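Local atomic coordinates of ectonucleotide pyrophosphatase/phosphodiesterase family member 5 (Mus musculus, PDB entry 5VEO), a protein that probably hydrolyses phosphodiester and pyrophosphate bonds of a restricted range of nucleotides as a zinc-dependent ectoenzyme. Residues Q49-F54 against E333-F338; G68-N73 against N355-Y360; E289-K294 against Y327-A332. The protein carries 1 engineered substitution. All coordinates share one frame; numbering follows the deposited sequence.

Contact 1: Q49-F54 against E333-F338; sequences QVTNVF and EMHPIF. With EDO (1,2-ethanediol), chain K.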
loop_
_atom_site.group_PDB
_atom_site.type_symbol
_atom_site.label_atom_id
_atom_site.label_comp_id
_atom_site.label_asym_id
_atom_site.label_seq_id
_atom_site.Cartn_x
_atom_site.Cartn_y
_atom_site.Cartn_z
ATOM N N GLN A 49 10.089 -11.947 2.892
ATOM C CA GLN A 49 10.522 -10.639 2.388
ATOM C C GLN A 49 9.782 -10.307 1.099
ATOM O O GLN A 49 10.126 -10.800 0.022
ATOM C CB GLN A 49 12.030 -10.591 2.174
ATOM C CG GLN A 49 12.787 -10.488 3.479
ATOM C CD GLN A 49 12.539 -9.160 4.217
ATOM O OE1 GLN A 49 12.912 -8.091 3.748
ATOM N NE2 GLN A 49 11.884 -9.234 5.351
ATOM N N VAL A 50 8.803 -9.425 1.243
ATOM C CA VAL A 50 8.002 -8.898 0.145
ATOM C C VAL A 50 8.566 -7.551 -0.230
ATOM O O VAL A 50 8.514 -6.603 0.568
ATOM C CB VAL A 50 6.537 -8.740 0.551
ATOM C CG1 VAL A 50 5.715 -8.105 -0.605
ATOM C CG2 VAL A 50 5.972 -10.061 1.030
ATOM N N THR A 51 9.119 -7.458 -1.423
ATOM C CA THR A 51 9.542 -6.162 -1.927
ATOM C C THR A 51 8.329 -5.467 -2.517
ATOM O O THR A 51 7.791 -5.899 -3.551
ATOM C CB THR A 51 10.642 -6.303 -2.969
ATOM O OG1 THR A 51 11.776 -6.908 -2.365
ATOM C CG2 THR A 51 11.030 -4.950 -3.487
ATOM N N ASN A 52 7.893 -4.409 -1.848
ATOM C CA ASN A 52 6.761 -3.605 -2.286
ATOM C C ASN A 52 7.283 -2.533 -3.244
ATOM O O ASN A 52 8.365 -2.692 -3.821
ATOM C CB ASN A 52 6.000 -3.079 -1.056
ATOM C CG ASN A 52 6.881 -2.278 -0.078
ATOM O OD1 ASN A 52 8.122 -2.355 -0.097
ATOM N ND2 ASN A 52 6.224 -1.526 0.818
ATOM N N VAL A 53 6.505 -1.482 -3.503
ATOM C CA VAL A 53 6.905 -0.510 -4.515
ATOM C C VAL A 53 7.169 0.858 -3.900
ATOM O O VAL A 53 6.590 1.269 -2.879
ATOM C CB VAL A 53 5.900 -0.370 -5.684
ATOM C CG1 VAL A 53 5.718 -1.693 -6.397
ATOM C CG2 VAL A 53 4.594 0.216 -5.263
ATOM N N PHE A 54 8.039 1.589 -4.589
ATOM C CA PHE A 54 8.360 2.969 -4.261
ATOM C C PHE A 54 7.338 3.903 -4.882
ATOM O O PHE A 54 6.960 3.694 -6.047
ATOM C CB PHE A 54 9.754 3.279 -4.793
ATOM C CG PHE A 54 10.329 4.585 -4.346
ATOM C CD1 PHE A 54 10.908 4.725 -3.090
ATOM C CD2 PHE A 54 10.355 5.668 -5.207
ATOM C CE1 PHE A 54 11.480 5.929 -2.702
ATOM C CE2 PHE A 54 10.938 6.865 -4.822
ATOM C CZ PHE A 54 11.488 6.996 -3.571
ATOM N N GLU A 333 12.665 -2.574 6.646
ATOM C CA GLU A 333 11.624 -2.029 7.509
ATOM C C GLU A 333 10.412 -1.550 6.714
ATOM O O GLU A 333 9.336 -1.391 7.300
ATOM C CB GLU A 333 12.171 -0.906 8.387
ATOM C CG GLU A 333 13.107 -1.466 9.468
ATOM C CD GLU A 333 13.679 -0.488 10.444
ATOM O OE1 GLU A 333 13.156 0.612 10.592
ATOM O OE2 GLU A 333 14.699 -0.853 11.088
ATOM N N MET A 334 10.563 -1.315 5.408
ATOM C CA MET A 334 9.430 -0.919 4.573
ATOM C C MET A 334 8.622 -2.106 4.065
ATOM O O MET A 334 7.553 -1.892 3.470
ATOM C CB MET A 334 9.917 -0.087 3.398
ATOM C CG MET A 334 10.438 1.273 3.789
ATOM S SD MET A 334 9.240 2.292 4.661
ATOM C CE MET A 334 9.733 2.062 6.335
ATOM N N HIS A 335 9.073 -3.354 4.339
ATOM C CA HIS A 335 8.427 -4.513 3.725
ATOM C C HIS A 335 7.236 -5.009 4.550
ATOM O O HIS A 335 7.310 -5.094 5.780
ATOM C CB HIS A 335 9.431 -5.640 3.537
ATOM C CG HIS A 335 10.497 -5.299 2.548
ATOM N ND1 HIS A 335 11.655 -6.028 2.406
ATOM C CD2 HIS A 335 10.583 -4.279 1.663
ATOM C CE1 HIS A 335 12.411 -5.472 1.474
ATOM N NE2 HIS A 335 11.772 -4.419 0.996
ATOM N N PRO A 336 6.140 -5.356 3.877
ATOM C CA PRO A 336 4.938 -5.834 4.556
ATOM C C PRO A 336 4.938 -7.337 4.789
ATOM O O PRO A 336 5.586 -8.098 4.077
ATOM C CB PRO A 336 3.841 -5.500 3.544
ATOM C CG PRO A 336 4.527 -5.721 2.224
ATOM C CD PRO A 336 5.947 -5.229 2.429
ATOM N N ILE A 337 4.074 -7.754 5.716
ATOM C CA ILE A 337 3.763 -9.171 5.880
ATOM C C ILE A 337 3.079 -9.708 4.631
ATOM O O ILE A 337 2.389 -8.974 3.893
ATOM C CB ILE A 337 2.840 -9.447 7.079
ATOM C CG1 ILE A 337 1.565 -8.603 6.960
ATOM C CG2 ILE A 337 3.570 -9.352 8.371
ATOM C CD1 ILE A 337 0.379 -9.147 7.689
ATOM N N PHE A 338 3.215 -11.017 4.425
ATOM C CA PHE A 338 2.388 -11.745 3.461
ATOM C C PHE A 338 2.190 -13.174 3.948
ATOM O O PHE A 338 3.167 -13.906 4.163
ATOM C CB PHE A 338 3.020 -11.749 2.067
ATOM C CG PHE A 338 2.181 -12.430 1.024
ATOM C CD1 PHE A 338 1.393 -11.683 0.167
ATOM C CD2 PHE A 338 2.173 -13.816 0.905
ATOM C CE1 PHE A 338 0.601 -12.314 -0.800
ATOM C CE2 PHE A 338 1.397 -14.436 -0.038
ATOM C CZ PHE A 338 0.604 -13.680 -0.897
HETATM C C1 EDO K . 8.581 -4.505 -6.472
HETATM O O1 EDO K . 7.304 -5.192 -6.380
HETATM C C2 EDO K . 9.567 -5.129 -7.478
HETATM O O2 EDO K . 10.821 -4.389 -7.499
HETATM O O HOH W 1 8.199 -8.834 3.898
#
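Here the end of strand 45-51, in the central mixed sheet, meets the loop leading into strand 338-341, a short way from the zinc site. His335 sits at the middle, its ring lying against the backbone of Val50. The chain of Gln49 bends at chi2 (-66°) and carries OE1 to the ring edge, where His335 ND1 donates to Gln49 OE1 over 2.8 Å. The oxygen lies in the imidazole plane, yet the N-H reaches it from above the carbonyl plane of the amide. His335 NE2 bonds to Asn329 O, so both ring nitrogens face acceptors and the imidazole is probably charged. Val50 O, 3.0 Å above the His335 ring plane, would suit such a charge.

The side chain of Val50 straddles the loop: CG1 is 3.9 Å from Pro336 CG, and CG2 is 3.6 Å from Phe338 CB. One water bridges Val50 N and Pro336 O. Asn52 ND2 makes a weak, bent bond to Met334 O (3.0 Å) but is held chiefly by the backbone oxygen of the zinc ligand Asp224, an indirect link to the metal; its OD1 is buried without a polar partner. The arrangement is that of a loop joined to the end of strand 45-51 and leading into the adjacent antiparallel strand 338-341 of the sheet, in a family of the alkaline phosphatase clan.

Contact 2: G68-N73 against N355-Y360; sequences GLFAEN and NSTDLY. With NAG (2-acetamido-2-deoxy-beta-D-glucopyranose), chain G; NAG (2-acetamido-2-deoxy-beta-D-glucopyranose), chain H; EDO (1,2-ethanediol), chain K.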
loop_
_atom_site.group_PDB
_atom_site.type_symbol
_atom_site.label_atom_id
_atom_site.label_comp_id
_atom_site.label_asym_id
_atom_site.label_seq_id
_atom_site.Cartn_x
_atom_site.Cartn_y
_atom_site.Cartn_z
ATOM N N GLY A 68 -0.716 -5.081 -10.583
ATOM C CA GLY A 68 0.543 -5.711 -10.926
ATOM C C GLY A 68 1.556 -4.773 -11.529
ATOM O O GLY A 68 2.565 -5.244 -12.072
ATOM N N LEU A 69 1.325 -3.463 -11.431
ATOM C CA LEU A 69 2.148 -2.457 -12.081
ATOM C C LEU A 69 2.964 -1.652 -11.080
ATOM O O LEU A 69 2.538 -1.405 -9.954
ATOM C CB LEU A 69 1.285 -1.488 -12.877
ATOM C CG LEU A 69 0.592 -2.074 -14.120
ATOM C CD1 LEU A 69 -0.473 -1.112 -14.618
ATOM C CD2 LEU A 69 1.610 -2.364 -15.184
ATOM N N PHE A 70 4.132 -1.211 -11.527
ATOM C CA PHE A 70 4.879 -0.190 -10.810
ATOM C C PHE A 70 4.152 1.146 -10.887
ATOM O O PHE A 70 3.286 1.366 -11.750
ATOM C CB PHE A 70 6.280 -0.052 -11.394
ATOM C CG PHE A 70 7.139 -1.242 -11.154
ATOM C CD1 PHE A 70 7.510 -1.582 -9.869
ATOM C CD2 PHE A 70 7.573 -2.027 -12.205
ATOM C CE1 PHE A 70 8.317 -2.681 -9.632
ATOM C CE2 PHE A 70 8.386 -3.128 -11.977
ATOM C CZ PHE A 70 8.745 -3.462 -10.692
ATOM N N ALA A 71 4.499 2.043 -9.953
ATOM C CA ALA A 71 3.764 3.300 -9.820
ATOM C C ALA A 71 3.892 4.195 -11.051
ATOM O O ALA A 71 2.938 4.905 -11.393
ATOM C CB ALA A 71 4.217 4.058 -8.567
ATOM N N GLU A 72 5.042 4.198 -11.732
ATOM C CA GLU A 72 5.140 5.047 -12.909
ATOM C C GLU A 72 4.166 4.613 -13.998
ATOM O O GLU A 72 3.802 5.438 -14.844
ATOM C CB GLU A 72 6.578 5.074 -13.452
ATOM C CG GLU A 72 7.040 3.772 -14.115
ATOM C CD GLU A 72 8.515 3.772 -14.493
ATOM O OE1 GLU A 72 8.992 2.726 -14.988
ATOM O OE2 GLU A 72 9.197 4.800 -14.304
ATOM N N ASN A 73 3.737 3.347 -13.988
ATOM C CA ASN A 73 2.784 2.820 -14.951
ATOM C C ASN A 73 1.338 2.973 -14.498
ATOM O O ASN A 73 0.493 3.354 -15.310
ATOM C CB ASN A 73 3.084 1.352 -15.231
ATOM C CG ASN A 73 4.506 1.144 -15.701
ATOM O OD1 ASN A 73 5.310 0.524 -15.022
ATOM N ND2 ASN A 73 4.830 1.709 -16.844
ATOM N N ASN A 355 7.920 -10.314 -4.977
ATOM C CA ASN A 355 7.622 -8.924 -5.286
ATOM C C ASN A 355 6.121 -8.695 -5.165
ATOM O O ASN A 355 5.326 -9.533 -5.601
ATOM C CB ASN A 355 8.080 -8.586 -6.701
ATOM C CG ASN A 355 9.590 -8.672 -6.864
ATOM O OD1 ASN A 355 10.338 -8.189 -6.018
ATOM N ND2 ASN A 355 10.029 -9.281 -7.952
ATOM N N SER A 356 5.727 -7.555 -4.600
ATOM C CA SER A 356 4.299 -7.320 -4.449
ATOM C C SER A 356 3.606 -7.141 -5.793
ATOM O O SER A 356 2.389 -7.314 -5.864
ATOM C CB SER A 356 4.036 -6.108 -3.563
ATOM O OG SER A 356 4.383 -4.926 -4.226
ATOM N N THR A 357 4.356 -6.797 -6.846
ATOM C CA THR A 357 3.826 -6.780 -8.205
ATOM C C THR A 357 3.385 -8.157 -8.679
ATOM O O THR A 357 2.668 -8.243 -9.683
ATOM C CB THR A 357 4.890 -6.261 -9.178
ATOM O OG1 THR A 357 6.117 -6.939 -8.906
ATOM C CG2 THR A 357 5.077 -4.769 -9.054
ATOM N N ASP A 358 3.816 -9.229 -8.014
ATOM C CA ASP A 358 3.416 -10.577 -8.397
ATOM C C ASP A 358 2.004 -10.939 -7.934
ATOM O O ASP A 358 1.418 -11.898 -8.462
ATOM C CB ASP A 358 4.392 -11.611 -7.828
ATOM C CG ASP A 358 5.814 -11.431 -8.316
ATOM O OD1 ASP A 358 6.017 -11.001 -9.470
ATOM O OD2 ASP A 358 6.745 -11.751 -7.523
ATOM N N LEU A 359 1.443 -10.223 -6.953
ATOM C CA LEU A 359 0.166 -10.652 -6.395
ATOM C C LEU A 359 -0.931 -10.628 -7.459
ATOM O O LEU A 359 -1.764 -11.539 -7.529
ATOM C CB LEU A 359 -0.231 -9.782 -5.205
ATOM C CG LEU A 359 -1.590 -10.175 -4.605
ATOM C CD1 LEU A 359 -1.610 -11.627 -4.169
ATOM C CD2 LEU A 359 -1.972 -9.261 -3.435
ATOM N N TYR A 360 -0.938 -9.597 -8.295
ATOM C CA TYR A 360 -1.936 -9.487 -9.355
ATOM C C TYR A 360 -1.938 -10.726 -10.246
ATOM O O TYR A 360 -3.005 -11.263 -10.572
ATOM C CB TYR A 360 -1.649 -8.232 -10.165
ATOM C CG TYR A 360 -2.540 -8.000 -11.376
ATOM C CD1 TYR A 360 -3.823 -7.493 -11.235
ATOM C CD2 TYR A 360 -2.064 -8.229 -12.658
ATOM C CE1 TYR A 360 -4.627 -7.255 -12.343
ATOM C CE2 TYR A 360 -2.849 -7.983 -13.767
ATOM C CZ TYR A 360 -4.129 -7.512 -13.606
ATOM O OH TYR A 360 -4.885 -7.278 -14.722
HETATM C C1 NAG G . 11.412 -9.435 -8.362
HETATM C C2 NAG G . 11.969 -10.880 -8.449
HETATM C C3 NAG G . 13.356 -10.900 -9.091
HETATM C C4 NAG G . 13.357 -10.137 -10.405
HETATM C C5 NAG G . 12.842 -8.726 -10.176
HETATM C C6 NAG G . 12.810 -7.910 -11.442
HETATM C C7 NAG G . 11.115 -12.425 -6.753
HETATM C C8 NAG G . 11.315 -12.982 -5.381
HETATM N N2 NAG G . 12.015 -11.519 -7.146
HETATM O O3 NAG G . 13.736 -12.250 -9.330
HETATM O O4 NAG G . 14.674 -10.064 -10.938
HETATM O O5 NAG G . 11.500 -8.791 -9.678
HETATM O O6 NAG G . 11.711 -8.280 -12.264
HETATM O O7 NAG G . 10.141 -12.742 -7.463
HETATM C C1 NAG H . 5.770 -2.698 -16.492
HETATM C C2 NAG H . 6.981 -2.410 -17.352
HETATM C C3 NAG H . 6.626 -1.377 -18.409
HETATM C C4 NAG H . 5.375 -1.782 -19.176
HETATM C C5 NAG H . 4.244 -2.175 -18.229
HETATM C C6 NAG H . 3.060 -2.781 -18.944
HETATM C C7 NAG H . 9.247 -2.630 -16.440
HETATM C C8 NAG H . 10.321 -1.974 -15.627
HETATM N N2 NAG H . 8.107 -1.946 -16.560
HETATM O O3 NAG H . 7.725 -1.251 -19.299
HETATM O O4 NAG H . 4.945 -0.686 -19.975
HETATM O O5 NAG H . 4.712 -3.166 -17.309
HETATM O O6 NAG H . 3.479 -3.774 -19.871
HETATM O O7 NAG H . 9.409 -3.724 -16.972
HETATM C C1 EDO K . 8.581 -4.505 -6.472
HETATM O O1 EDO K . 7.304 -5.192 -6.380
HETATM C C2 EDO K . 9.567 -5.129 -7.478
HETATM O O2 EDO K . 10.821 -4.389 -7.499
#
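Thr357, in the turn after strand 349-355, faces Gly68 at the end of helix 58-67 and the ring of Phe70, and O1 of an ethanediol molecule lies near all three of its side-chain atoms. Thr357 CB is also 3.8 Å from Gly68 O. The hydroxyl takes the crowded position between backbone N and carbonyl carbon (chi1 47°); Thr357 OG1 is 3.3 Å from ethanediol O1, at best a weak bond. That rotamer sends the methyl group the other way, so that Thr357 CG2, 3.5 Å from the same ethanediol O1, also rests over one face of the Phe70 ring, 4.2 Å from its centroid and off toward the rim: a CH-pi contact. The ring has ethanediol C2 at its edge and packs against His292.

Behind the threonine the backbones come close. Gly68 leaves helix 58-67 with positive phi, and its backbone lies tight against Tyr360, Gly68 N being 3.3 Å from Tyr360 CB. Thr357 O receives a CA-H...O contact from Gly68 CA at 3.5 Å. Tyr360 OH is engaged further off, by the backbone N of Leu372.

Two sugars flank the contact. Asn355 ND2 is bonded covalently to C1 of one N-acetylglucosamine, and Asp358 OD2 accepts from Asn355 N at 3.2 Å, holding the turn. Asn73 does not touch 355-360, but Asn73 CG is 4.1 Å from C1 of the second sugar; an alanine here would remove the amide and would probably loosen the packing of this helix against that sugar. The arrangement is that of an Asn-Ser-Thr glycosylation sequon set in the turn between a strand and the helix that follows.

Contact 3: E289-K294 against Y327-A332; sequences ERWHYK and YDNALA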
loop_
_atom_site.group_PDB
_atom_site.type_symbol
_atom_site.label_atom_id
_atom_site.label_comp_id
_atom_site.label_asym_id
_atom_site.label_seq_id
_atom_site.Cartn_x
_atom_site.Cartn_y
_atom_site.Cartn_z
ATOM N N GLU A 289 16.538 3.884 -11.579
ATOM C CA GLU A 289 15.690 3.009 -12.391
ATOM C C GLU A 289 15.014 1.939 -11.552
ATOM O O GLU A 289 13.881 1.537 -11.848
ATOM C CB GLU A 289 16.515 2.341 -13.492
ATOM C CG GLU A 289 16.954 3.295 -14.547
ATOM C CD GLU A 289 15.799 3.793 -15.385
ATOM O OE1 GLU A 289 14.793 3.061 -15.512
ATOM O OE2 GLU A 289 15.895 4.922 -15.908
ATOM N N ARG A 290 15.699 1.444 -10.514
ATOM C CA ARG A 290 15.169 0.314 -9.763
ATOM C C ARG A 290 13.877 0.658 -9.041
ATOM O O ARG A 290 13.154 -0.264 -8.645
ATOM C CB ARG A 290 16.188 -0.199 -8.756
ATOM C CG ARG A 290 16.542 0.765 -7.658
ATOM C CD ARG A 290 17.618 0.163 -6.761
ATOM N NE ARG A 290 18.099 1.157 -5.816
ATOM C CZ ARG A 290 17.566 1.366 -4.613
ATOM N NH1 ARG A 290 16.552 0.623 -4.176
ATOM N NH2 ARG A 290 18.061 2.314 -3.840
ATOM N N TRP A 291 13.576 1.949 -8.855
ATOM C CA TRP A 291 12.320 2.364 -8.233
ATOM C C TRP A 291 11.155 2.424 -9.214
ATOM O O TRP A 291 10.004 2.490 -8.768
ATOM C CB TRP A 291 12.481 3.732 -7.573
ATOM C CG TRP A 291 13.241 3.718 -6.297
ATOM C CD1 TRP A 291 13.410 2.656 -5.443
ATOM C CD2 TRP A 291 13.922 4.823 -5.691
ATOM N NE1 TRP A 291 14.151 3.035 -4.357
ATOM C CE2 TRP A 291 14.475 4.360 -4.477
ATOM C CE3 TRP A 291 14.107 6.158 -6.048
ATOM C CZ2 TRP A 291 15.228 5.183 -3.634
ATOM C CZ3 TRP A 291 14.854 6.971 -5.220
ATOM C CH2 TRP A 291 15.389 6.487 -4.015
ATOM N N HIS A 292 11.421 2.403 -10.521
ATOM C CA HIS A 292 10.357 2.399 -11.534
ATOM C C HIS A 292 9.353 3.496 -11.226
ATOM O O HIS A 292 8.139 3.284 -11.097
ATOM C CB HIS A 292 9.702 1.033 -11.611
ATOM C CG HIS A 292 10.695 -0.058 -11.827
ATOM N ND1 HIS A 292 11.488 -0.116 -12.952
ATOM C CD2 HIS A 292 11.085 -1.082 -11.034
ATOM C CE1 HIS A 292 12.304 -1.149 -12.857
ATOM N NE2 HIS A 292 12.076 -1.756 -11.706
ATOM N N TYR A 293 9.893 4.690 -11.054
ATOM C CA TYR A 293 9.110 5.781 -10.533
ATOM C C TYR A 293 9.036 6.965 -11.484
ATOM O O TYR A 293 7.993 7.610 -11.532
ATOM C CB TYR A 293 9.669 6.186 -9.150
ATOM C CG TYR A 293 8.729 7.013 -8.335
ATOM C CD1 TYR A 293 9.003 8.340 -8.056
ATOM C CD2 TYR A 293 7.547 6.470 -7.859
ATOM C CE1 TYR A 293 8.134 9.100 -7.308
ATOM C CE2 TYR A 293 6.665 7.219 -7.105
ATOM C CZ TYR A 293 6.951 8.550 -6.860
ATOM O OH TYR A 293 6.108 9.328 -6.111
ATOM N N LYS A 294 9.998 7.131 -12.375
ATOM C CA LYS A 294 10.252 8.404 -13.046
ATOM C C LYS A 294 9.461 8.635 -14.329
ATOM O O LYS A 294 9.303 9.794 -14.722
ATOM C CB LYS A 294 11.757 8.518 -13.331
ATOM C CG LYS A 294 12.234 7.833 -14.573
ATOM C CD LYS A 294 13.689 8.219 -14.866
ATOM C CE LYS A 294 14.580 7.203 -14.287
ATOM N NZ LYS A 294 16.022 7.508 -14.492
ATOM N N TYR A 327 9.968 5.467 2.498
ATOM C CA TYR A 327 11.373 5.314 2.165
ATOM C C TYR A 327 11.602 4.243 1.090
ATOM O O TYR A 327 10.722 3.454 0.736
ATOM C CB TYR A 327 12.157 4.941 3.422
ATOM C CG TYR A 327 11.974 5.918 4.561
ATOM C CD1 TYR A 327 12.744 7.069 4.638
ATOM C CD2 TYR A 327 11.021 5.712 5.538
ATOM C CE1 TYR A 327 12.579 7.977 5.673
ATOM C CE2 TYR A 327 10.844 6.613 6.570
ATOM C CZ TYR A 327 11.621 7.741 6.637
ATOM O OH TYR A 327 11.435 8.635 7.661
ATOM N N ASP A 328 12.835 4.244 0.575
ATOM C CA ASP A 328 13.361 3.234 -0.336
ATOM C C ASP A 328 12.739 1.857 -0.093
ATOM O O ASP A 328 12.810 1.323 1.027
ATOM C CB ASP A 328 14.879 3.190 -0.143
ATOM C CG ASP A 328 15.613 2.398 -1.198
ATOM O OD1 ASP A 328 15.015 1.597 -1.925
ATOM O OD2 ASP A 328 16.843 2.586 -1.260
ATOM N N ASN A 329 12.156 1.255 -1.146
ATOM C CA ASN A 329 11.516 -0.048 -1.002
ATOM C C ASN A 329 12.510 -1.195 -0.866
ATOM O O ASN A 329 12.082 -2.334 -0.652
ATOM C CB ASN A 329 10.567 -0.327 -2.172
ATOM C CG ASN A 329 11.277 -0.430 -3.502
ATOM O OD1 ASN A 329 12.304 0.219 -3.745
ATOM N ND2 ASN A 329 10.725 -1.248 -4.384
ATOM N N ALA A 330 13.813 -0.945 -1.009
ATOM C CA ALA A 330 14.785 -1.987 -0.710
ATOM C C ALA A 330 14.962 -2.200 0.787
ATOM O O ALA A 330 15.540 -3.207 1.197
ATOM C CB ALA A 330 16.133 -1.636 -1.336
ATOM N N LEU A 331 14.511 -1.262 1.600
ATOM C CA LEU A 331 14.725 -1.337 3.037
ATOM C C LEU A 331 13.798 -2.363 3.667
ATOM O O LEU A 331 12.573 -2.313 3.478
ATOM C CB LEU A 331 14.489 0.026 3.666
ATOM C CG LEU A 331 15.466 1.120 3.266
ATOM C CD1 LEU A 331 14.892 2.466 3.633
ATOM C CD2 LEU A 331 16.807 0.925 3.956
ATOM N N ALA A 332 14.375 -3.232 4.501
ATOM C CA ALA A 332 13.585 -4.280 5.139
ATOM C C ALA A 332 12.438 -3.710 5.966
ATOM O O ALA A 332 11.336 -4.292 5.989
ATOM C CB ALA A 332 14.487 -5.149 6.015
HETATM O O HOH W 2 11.156 -1.486 -7.314
HETATM O O HOH W 3 14.314 -1.148 -5.225
#
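Asp328 holds CG anti to its backbone N (chi1 -168°), while Arg290 takes the crowded position between backbone N and carbonyl carbon (chi1 65°) and runs out extended as far as NE, where chi4 (89°) turns the guanidinium so that its NH1/NH2 end faces the carboxylate. The neighbouring Trp291, with CG beside its own backbone N, brings the indole N-H to the same acid.

Arg290 grips with both terminal nitrogens. Arg290 NH1 reaches Asp328 OD1 on its syn lone pair at 2.9 Å, and Arg290 NH2 reaches Asp328 OD2 at 2.9 Å almost in line, slightly above the carboxylate plane. This is an end-on bidentate salt bridge with the two flat groups moderately twisted against each other. Trp291 NE1 donates to Asp328 OD1 over 3.0 Å; the oxygen lies in the indole plane, but the carboxylate stands perpendicular to the ring, so the N-H comes in from well above it. A third donor, Ala330 N, completes the grip on Asp328 OD1 at 3.0 Å. With so many donors around it the acid is very likely to stay ionised.

Asn329 flanks the indole edge: Asn329 OD1 is 3.2 Å from Trp291 CD1, while ND2 bonds to Asn52 O. Two waters fill in, one between Arg290 O and Asn329 ND2, the other between Arg290 NH1 and Asn329 OD1. The arginine lies at the exposed side, whereas the indole is buried and stacks on Phe54.

The loop thus anchored follows closely on the zinc ligand His325. An Asx turn at Asp328, set at the head of a type I beta turn running to Leu331, is the motif, and the salt bridge and indole N-H tie it to the short 3-10 segment 289-291.

The three contacts form a triangle, their centres 11 to 12 Å apart. Asn329 of contact 3 binds contact 1 twice, through Asn329 O to His335 NE2 (2.7 Å) and Asn329 ND2 to Asn52 O (2.8 Å). Contact 1 meets contact 2 where Thr51 O is 2.8 Å from Ser356 N, and one ethanediol touches both. Contacts 2 and 3 join through a probable hydrogen bond, Glu72 N to His292 O (3.3 Å), and through Phe70 CZ, 3.4 Å from His292 CD2. In contact 1 the Asn52 side chain lies about 8 Å from a bound zinc; 327-332 follows closely on the zinc ligand His325; contact 2 carries the glycosylated Asn355. In sequence, contact 3 nests inside both other loops.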